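Local atomic coordinates of hypothetical protein VC0802 (Vibrio cholerae, PDB entry 1ZVP), a protein that is of unknown function but, as a two-subunit protein with tandem ACT domains, probably serves in small-ligand binding or regulation, and has been suggested to take part in transport. Residues Tyr24-Val29 and His112-Lys117; Ala96-Ser101 and Leu127-Gln132. One frame throughout, in Å; residues are numbered along the deposited sequence.

Contact 1: Tyr24-Val29 and His112-Lys117; sequences YVFCTV and HIFVQK
Phe114 meets Tyr24 and Phe26 in a buried aromatic cluster that joins the two beta-sheets of the chain, strand 24-29 belonging to the three-stranded sheet and strand 111-116 to the four-stranded one. No hydrogen bond links the two segments; rings do the work. The CB of Phe114 is directed toward strand 24-29, and its ring presents a different part to each partner. Its edge is turned to the face of Tyr24 in an offset edge-to-face pair, with planes at 78°. The centroids of these two rings are 5.7 Å apart. Phe114 CE1 comes within 3.7 Å of both Tyr24 CB and Tyr24 CG. Phe26 in turn aims its own edge at the face of Phe114, the planes perpendicular, and its CE2 lies 3.9 Å from Phe114 CG. The CB of Phe26 does not point at strand 111-116; with CG anti to the carbonyl carbon (chi1 -82°), the far end of the ring swings nearer, bringing CE2 and CZ to Phe114. Phenylalanine suits both buried places, since it fills volume without needing a polar partner, whereas the Tyr24 hydroxyl makes a weak hydrogen bond to Ala21 O. Phe71 extends the cluster edge-to-face against Phe26, and Phe45 of the second subunit packs on Phe114. The result is an edge-to-face aromatic cluster in the buried core between two antiparallel sheets, one strand from each ACT family region.

Contact 2: Ala96-Ser101 and Leu127-Gln132; sequences AEHGIS and LGEFAQ
His98 and Glu129 meet at the surface, where the loop after helix 87-96 passes the C-terminal tail that follows helix 120-127, both within the second ACT family region. His98 sits in the type I turn Ala96-Gly99, part of the Schellman motif that ends helix 87-96. The side chains come from opposite directions, and Glu129 OE2 lies 3.2 Å from His98 CE1. His98 NE2 is also near, 3.4 Å from the same OE2, but the angle is too poor for a hydrogen bond; ring and carboxylate planes stand 58° apart. The contact is therefore a polar approach, perhaps with some electrostatic attraction. Glu129 gets there with its chain extended beyond CG (chi2 166°), a length that lets the carboxylate come up to the imidazole. The imidazole is anchored on its other nitrogen, ND1, which hydrogen-bonds to Lys94 O in the preceding helix, and the His98 side chain also touches Ala126 of helix 120-127. Lys94 serves the tail as well, its NZ bonding to Glu129 O. Gly99 is the C-prime residue of the Schellman motif, and the positive phi of 72° is readily adopted by glycine. Ile100 N reaches back to Leu95 O, and Gly99 N donates to Ala96 O at 3.0 Å.

The centres of contacts 1 and 2 are 20 Å apart, yet their segments touch through the apolar side chains of strand 111-116. Ile113 and Val115 flank Phe114 along the strand and pack on Leu127 and Ile100 of the segments of contact 2. Val115 CG1 lies 3.9 Å from Ile100 CG2, and Ile113 CD1 meets Leu127 CD1 at 4.0 Å. The centre of contact 1 lies about 7 Å from the centre of the chain and that of contact 2 about 15 Å. Along the sequence the contacts interleave, since 96-101 falls between the two segments of contact 1 and 127-132 follows both. Each also touches the second subunit: Phe26 lies on its Tyr108, and Ser101 on its Val85.

Contact 1: Tyr24-Val29 and His112-Lys117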
ATOM      1  N   TYR D  24       4.609  -8.959 -12.141  1.00 35.78           N
ATOM      2  CA  TYR D  24       3.459  -9.147 -11.284  1.00 35.89           C
ATOM      3  C   TYR D  24       2.222  -8.573 -11.929  1.00 36.02           C
ATOM      4  O   TYR D  24       2.323  -7.701 -12.782  1.00 35.87           O
ATOM      5  CB  TYR D  24       3.713  -8.558  -9.878  1.00 36.04           C
ATOM      6  CG  TYR D  24       4.756  -9.357  -9.114  1.00 35.56           C
ATOM      7  CD1 TYR D  24       4.396 -10.490  -8.380  1.00 34.99           C
ATOM      8  CD2 TYR D  24       6.106  -9.000  -9.162  1.00 35.03           C
ATOM      9  CE1 TYR D  24       5.353 -11.237  -7.713  1.00 34.82           C
ATOM     10  CE2 TYR D  24       7.069  -9.739  -8.497  1.00 34.79           C
ATOM     11  CZ  TYR D  24       6.686 -10.854  -7.774  1.00 35.46           C
ATOM     12  OH  TYR D  24       7.644 -11.584  -7.105  1.00 36.40           O
ATOM     13  N   VAL D  25       1.067  -9.101 -11.538  1.00 36.32           N
ATOM     14  CA  VAL D  25      -0.218  -8.638 -12.029  1.00 36.72           C
ATOM     15  C   VAL D  25      -1.196  -8.540 -10.868  1.00 37.44           C
ATOM     16  O   VAL D  25      -1.073  -9.269  -9.886  1.00 37.04           O
ATOM     17  CB  VAL D  25      -0.788  -9.563 -13.144  1.00 36.60           C
ATOM     18  CG1 VAL D  25       0.144  -9.603 -14.339  1.00 35.87           C
ATOM     19  CG2 VAL D  25      -1.059 -10.974 -12.626  1.00 36.63           C
ATOM     20  N   PHE D  26      -2.151  -7.623 -10.979  1.00 38.73           N
ATOM     21  CA  PHE D  26      -3.212  -7.487  -9.988  1.00 40.22           C
ATOM     22  C   PHE D  26      -4.471  -8.156 -10.506  1.00 41.47           C
ATOM     23  O   PHE D  26      -4.807  -8.026 -11.679  1.00 41.79           O
ATOM     24  CB  PHE D  26      -3.496  -6.013  -9.680  1.00 40.08           C
ATOM     25  CG  PHE D  26      -2.551  -5.397  -8.675  1.00 39.93           C
ATOM     26  CD1 PHE D  26      -3.019  -4.967  -7.439  1.00 39.71           C
ATOM     27  CD2 PHE D  26      -1.195  -5.227  -8.973  1.00 39.89           C
ATOM     28  CE1 PHE D  26      -2.155  -4.384  -6.515  1.00 39.48           C
ATOM     29  CE2 PHE D  26      -0.323  -4.652  -8.053  1.00 39.29           C
ATOM     30  CZ  PHE D  26      -0.802  -4.228  -6.825  1.00 39.34           C
ATOM     31  N   CYS D  27      -5.155  -8.880  -9.627  1.00 42.97           N
ATOM     32  CA  CYS D  27      -6.363  -9.607  -9.988  1.00 44.56           C
ATOM     33  C   CYS D  27      -7.375  -9.445  -8.899  1.00 45.23           C
ATOM     34  O   CYS D  27      -7.022  -9.302  -7.727  1.00 45.75           O
ATOM     35  CB  CYS D  27      -6.097 -11.105 -10.127  1.00 44.42           C
ATOM     36  SG  CYS D  27      -4.844 -11.555 -11.311  1.00 47.56           S
ATOM     37  N   THR D  28      -8.639  -9.482  -9.291  1.00 46.07           N
ATOM     38  CA  THR D  28      -9.720  -9.627  -8.346  1.00 46.67           C
ATOM     39  C   THR D  28     -10.407 -10.960  -8.663  1.00 47.61           C
ATOM     40  O   THR D  28     -10.603 -11.309  -9.831  1.00 47.64           O
ATOM     41  CB  THR D  28     -10.676  -8.412  -8.384  1.00 46.49           C
ATOM     42  OG1 THR D  28     -11.501  -8.411  -7.215  1.00 45.96           O
ATOM     43  CG2 THR D  28     -11.540  -8.394  -9.648  1.00 46.30           C
ATOM     44  N   VAL D  29     -10.714 -11.726  -7.623  1.00 48.60           N
ATOM     45  CA  VAL D  29     -11.355 -13.026  -7.794  1.00 49.37           C
ATOM     46  C   VAL D  29     -12.533 -13.205  -6.834  1.00 50.31           C
ATOM     47  O   VAL D  29     -12.762 -12.381  -5.950  1.00 50.32           O
ATOM     48  CB  VAL D  29     -10.343 -14.209  -7.643  1.00 49.19           C
ATOM     49  CG1 VAL D  29      -9.354 -14.243  -8.799  1.00 48.73           C
ATOM     50  CG2 VAL D  29      -9.621 -14.155  -6.309  1.00 49.17           C
ATOM     51  N   HIS D 112       6.600  -1.831  -0.243  1.00 35.24           N
ATOM     52  CA  HIS D 112       6.810  -2.474  -1.528  1.00 35.13           C
ATOM     53  C   HIS D 112       5.972  -1.744  -2.563  1.00 35.13           C
ATOM     54  O   HIS D 112       4.793  -1.469  -2.346  1.00 35.55           O
ATOM     55  CB  HIS D 112       6.424  -3.952  -1.447  1.00 35.31           C
ATOM     56  CG  HIS D 112       7.005  -4.658  -0.259  1.00 34.87           C
ATOM     57  ND1 HIS D 112       8.277  -5.191  -0.258  1.00 35.09           N
ATOM     58  CD2 HIS D 112       6.497  -4.895   0.973  1.00 34.07           C
ATOM     59  CE1 HIS D 112       8.523  -5.736   0.921  1.00 34.19           C
ATOM     60  NE2 HIS D 112       7.461  -5.569   1.686  1.00 34.91           N
ATOM     61  N   ILE D 113       6.594  -1.404  -3.681  1.00 34.65           N
ATOM     62  CA  ILE D 113       5.945  -0.576  -4.672  1.00 34.54           C
ATOM     63  C   ILE D 113       5.864  -1.346  -5.975  1.00 34.23           C
ATOM     64  O   ILE D 113       6.868  -1.865  -6.452  1.00 34.19           O
ATOM     65  CB  ILE D 113       6.715   0.751  -4.860  1.00 34.55           C
ATOM     66  CG1 ILE D 113       6.860   1.467  -3.518  1.00 34.34           C
ATOM     67  CG2 ILE D 113       6.018   1.664  -5.859  1.00 34.66           C
ATOM     68  CD1 ILE D 113       7.962   2.454  -3.518  1.00 34.90           C
ATOM     69  N   PHE D 114       4.658  -1.453  -6.524  1.00 34.46           N
ATOM     70  CA  PHE D 114       4.458  -2.019  -7.860  1.00 34.19           C
ATOM     71  C   PHE D 114       4.304  -0.888  -8.867  1.00 34.37           C
ATOM     72  O   PHE D 114       3.364  -0.108  -8.801  1.00 34.56           O
ATOM     73  CB  PHE D 114       3.256  -2.969  -7.890  1.00 33.72           C
ATOM     74  CG  PHE D 114       3.435  -4.189  -7.041  1.00 32.86           C
ATOM     75  CD1 PHE D 114       3.909  -5.376  -7.601  1.00 32.42           C
ATOM     76  CD2 PHE D 114       3.154  -4.150  -5.670  1.00 32.76           C
ATOM     77  CE1 PHE D 114       4.108  -6.512  -6.813  1.00 33.55           C
ATOM     78  CE2 PHE D 114       3.331  -5.285  -4.868  1.00 33.92           C
ATOM     79  CZ  PHE D 114       3.808  -6.474  -5.440  1.00 33.77           C
ATOM     80  N   VAL D 115       5.263  -0.784  -9.773  1.00 34.93           N
ATOM     81  CA  VAL D 115       5.186   0.172 -10.870  1.00 35.57           C
ATOM     82  C   VAL D 115       5.054  -0.597 -12.187  1.00 36.81           C
ATOM     83  O   VAL D 115       5.400  -1.773 -12.256  1.00 37.22           O
ATOM     84  CB  VAL D 115       6.422   1.128 -10.916  1.00 34.95           C
ATOM     85  CG1 VAL D 115       6.578   1.874  -9.587  1.00 33.95           C
ATOM     86  CG2 VAL D 115       7.696   0.373 -11.280  1.00 34.00           C
ATOM     87  N   GLN D 116       4.536   0.060 -13.222  1.00 38.00           N
ATOM     88  CA  GLN D 116       4.498  -0.510 -14.563  1.00 38.78           C
ATOM     89  C   GLN D 116       5.866  -1.015 -14.923  1.00 38.97           C
ATOM     90  O   GLN D 116       6.863  -0.347 -14.653  1.00 39.34           O
ATOM     91  CB  GLN D 116       4.084   0.542 -15.577  1.00 38.97           C
ATOM     92  CG  GLN D 116       2.624   0.904 -15.525  1.00 41.39           C
ATOM     93  CD  GLN D 116       2.314   2.125 -16.371  1.00 44.91           C
ATOM     94  OE1 GLN D 116       1.201   2.650 -16.335  1.00 46.66           O
ATOM     95  NE2 GLN D 116       3.298   2.586 -17.138  1.00 45.68           N
ATOM     96  N   LYS D 117       5.909  -2.192 -15.539  1.00 39.48           N
ATOM     97  CA  LYS D 117       7.162  -2.861 -15.849  1.00 39.72           C
ATOM     98  C   LYS D 117       8.106  -1.988 -16.681  1.00 40.37           C
ATOM     99  O   LYS D 117       9.322  -1.972 -16.436  1.00 40.04           O
ATOM    100  CB  LYS D 117       6.896  -4.194 -16.549  1.00 39.60           C
ATOM    101  CG  LYS D 117       8.142  -5.049 -16.655  1.00 39.78           C
ATOM    102  CD  LYS D 117       8.021  -6.125 -17.696  1.00 40.04           C
ATOM    103  CE  LYS D 117       9.351  -6.834 -17.846  1.00 40.16           C
ATOM    104  NZ  LYS D 117       9.214  -8.033 -18.704  1.00 41.32           N
TER

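Contact 2: Ala96-Ser101 and Leu127-Gln132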
ATOM      1  N   ALA D  96       5.863  10.496  -8.414  1.00 34.68           N
ATOM      2  CA  ALA D  96       4.964  11.392  -9.134  1.00 34.79           C
ATOM      3  C   ALA D  96       5.709  12.464  -9.919  1.00 35.18           C
ATOM      4  O   ALA D  96       5.294  12.829 -11.010  1.00 35.50           O
ATOM      5  CB  ALA D  96       3.956  12.030  -8.181  1.00 34.67           C
ATOM      6  N   GLU D  97       6.812  12.961  -9.367  1.00 35.58           N
ATOM      7  CA  GLU D  97       7.648  13.944 -10.049  1.00 36.11           C
ATOM      8  C   GLU D  97       8.185  13.473 -11.392  1.00 36.27           C
ATOM      9  O   GLU D  97       8.576  14.289 -12.228  1.00 36.34           O
ATOM     10  CB  GLU D  97       8.834  14.335  -9.178  1.00 36.45           C
ATOM     11  CG  GLU D  97       8.536  15.407  -8.179  1.00 38.28           C
ATOM     12  CD  GLU D  97       9.759  15.769  -7.366  1.00 41.08           C
ATOM     13  OE1 GLU D  97      10.564  16.613  -7.829  1.00 41.56           O
ATOM     14  OE2 GLU D  97       9.909  15.209  -6.255  1.00 42.24           O
ATOM     15  N   HIS D  98       8.241  12.158 -11.582  1.00 36.63           N
ATOM     16  CA  HIS D  98       8.686  11.576 -12.848  1.00 36.64           C
ATOM     17  C   HIS D  98       7.567  10.929 -13.658  1.00 36.78           C
ATOM     18  O   HIS D  98       7.828  10.225 -14.635  1.00 37.04           O
ATOM     19  CB  HIS D  98       9.827  10.604 -12.601  1.00 36.78           C
ATOM     20  CG  HIS D  98      11.058  11.279 -12.103  1.00 37.04           C
ATOM     21  ND1 HIS D  98      11.285  11.513 -10.765  1.00 37.93           N
ATOM     22  CD2 HIS D  98      12.101  11.824 -12.765  1.00 37.68           C
ATOM     23  CE1 HIS D  98      12.433  12.146 -10.622  1.00 37.27           C
ATOM     24  NE2 HIS D  98      12.948  12.346 -11.819  1.00 38.21           N
ATOM     25  N   GLY D  99       6.328  11.198 -13.256  1.00 36.76           N
ATOM     26  CA  GLY D  99       5.153  10.723 -13.958  1.00 37.08           C
ATOM     27  C   GLY D  99       4.917   9.241 -13.811  1.00 37.40           C
ATOM     28  O   GLY D  99       4.395   8.608 -14.725  1.00 37.65           O
ATOM     29  N   ILE D 100       5.295   8.697 -12.655  1.00 37.73           N
ATOM     30  CA  ILE D 100       5.168   7.268 -12.357  1.00 37.88           C
ATOM     31  C   ILE D 100       4.091   7.000 -11.299  1.00 38.76           C
ATOM     32  O   ILE D 100       4.165   7.498 -10.169  1.00 39.17           O
ATOM     33  CB  ILE D 100       6.522   6.661 -11.913  1.00 37.33           C
ATOM     34  CG1 ILE D 100       7.573   6.865 -13.001  1.00 35.98           C
ATOM     35  CG2 ILE D 100       6.365   5.178 -11.578  1.00 37.39           C
ATOM     36  CD1 ILE D 100       8.986   6.811 -12.529  1.00 33.68           C
ATOM     37  N   SER D 101       3.077   6.223 -11.670  1.00 39.57           N
ATOM     38  CA  SER D 101       2.078   5.799 -10.705  1.00 40.44           C
ATOM     39  C   SER D 101       2.522   4.572  -9.924  1.00 40.76           C
ATOM     40  O   SER D 101       3.098   3.636 -10.472  1.00 41.38           O
ATOM     41  CB  SER D 101       0.722   5.586 -11.356  1.00 40.41           C
ATOM     42  OG  SER D 101      -0.111   6.703 -11.090  1.00 42.98           O
ATOM     43  N   LEU D 127      13.464   7.006  -7.077  1.00 39.55           N
ATOM     44  CA  LEU D 127      13.481   6.599  -5.674  1.00 40.19           C
ATOM     45  C   LEU D 127      14.853   6.677  -5.023  1.00 41.22           C
ATOM     46  O   LEU D 127      14.952   6.819  -3.809  1.00 40.75           O
ATOM     47  CB  LEU D 127      12.920   5.184  -5.521  1.00 39.62           C
ATOM     48  CG  LEU D 127      11.419   5.044  -5.762  1.00 39.23           C
ATOM     49  CD1 LEU D 127      11.004   3.577  -5.874  1.00 37.81           C
ATOM     50  CD2 LEU D 127      10.642   5.765  -4.678  1.00 38.02           C
ATOM     51  N   GLY D 128      15.900   6.585  -5.836  1.00 43.10           N
ATOM     52  CA  GLY D 128      17.276   6.570  -5.341  1.00 45.16           C
ATOM     53  C   GLY D 128      17.941   7.929  -5.245  1.00 46.88           C
ATOM     54  O   GLY D 128      19.126   8.012  -4.916  1.00 47.13           O
ATOM     55  N   GLU D 129      17.186   8.991  -5.533  1.00 48.54           N
ATOM     56  CA  GLU D 129      17.706  10.368  -5.506  1.00 50.47           C
ATOM     57  C   GLU D 129      17.962  10.862  -4.080  1.00 51.16           C
ATOM     58  O   GLU D 129      17.102  10.707  -3.199  1.00 51.20           O
ATOM     59  CB  GLU D 129      16.726  11.336  -6.177  1.00 50.37           C
ATOM     60  CG  GLU D 129      16.703  11.307  -7.687  1.00 51.08           C
ATOM     61  CD  GLU D 129      15.484  12.030  -8.269  1.00 51.90           C
ATOM     62  OE1 GLU D 129      14.569  12.438  -7.502  1.00 53.68           O
ATOM     63  OE2 GLU D 129      15.439  12.174  -9.514  1.00 53.71           O
ATOM     64  N   PHE D 130      19.133  11.471  -3.874  1.00 52.19           N
ATOM     65  CA  PHE D 130      19.513  12.072  -2.585  1.00 53.05           C
ATOM     66  C   PHE D 130      20.187  13.451  -2.733  1.00 53.76           C
ATOM     67  O   PHE D 130      20.825  13.741  -3.756  1.00 53.41           O
ATOM     68  CB  PHE D 130      20.404  11.114  -1.768  1.00 53.02           C
ATOM     69  CG  PHE D 130      21.746  10.831  -2.397  1.00 52.87           C
ATOM     70  CD1 PHE D 130      22.854  11.622  -2.092  1.00 52.55           C
ATOM     71  CD2 PHE D 130      21.903   9.766  -3.280  1.00 53.02           C
ATOM     72  CE1 PHE D 130      24.097  11.370  -2.670  1.00 53.33           C
ATOM     73  CE2 PHE D 130      23.144   9.503  -3.865  1.00 53.88           C
ATOM     74  CZ  PHE D 130      24.245  10.311  -3.562  1.00 53.56           C
ATOM     75  N   ALA D 131      20.042  14.273  -1.688  1.00 54.96           N
ATOM     76  CA  ALA D 131      20.641  15.615  -1.594  1.00 56.06           C
ATOM     77  C   ALA D 131      22.150  15.630  -1.244  1.00 57.11           C
ATOM     78  O   ALA D 131      22.945  16.247  -1.962  1.00 57.44           O
ATOM     79  CB  ALA D 131      19.839  16.496  -0.612  1.00 55.43           C
ATOM     80  N   GLN D 132      22.549  14.963  -0.156  1.00 58.38           N
ATOM     81  CA  GLN D 132      23.952  15.036   0.308  1.00 59.49           C
ATOM     82  C   GLN D 132      24.868  13.909  -0.215  1.00 59.66           C
ATOM     83  O   GLN D 132      24.984  12.831   0.380  1.00 60.04           O
ATOM     84  CB  GLN D 132      24.031  15.181   1.842  1.00 59.65           C
ATOM     85  CG  GLN D 132      25.258  15.987   2.329  1.00 61.51           C
ATOM     86  CD  GLN D 132      25.202  17.480   1.949  1.00 63.36           C
ATOM     87  OE1 GLN D 132      24.186  18.153   2.157  1.00 64.09           O
ATOM     88  NE2 GLN D 132      26.301  17.995   1.399  1.00 63.20           N
TER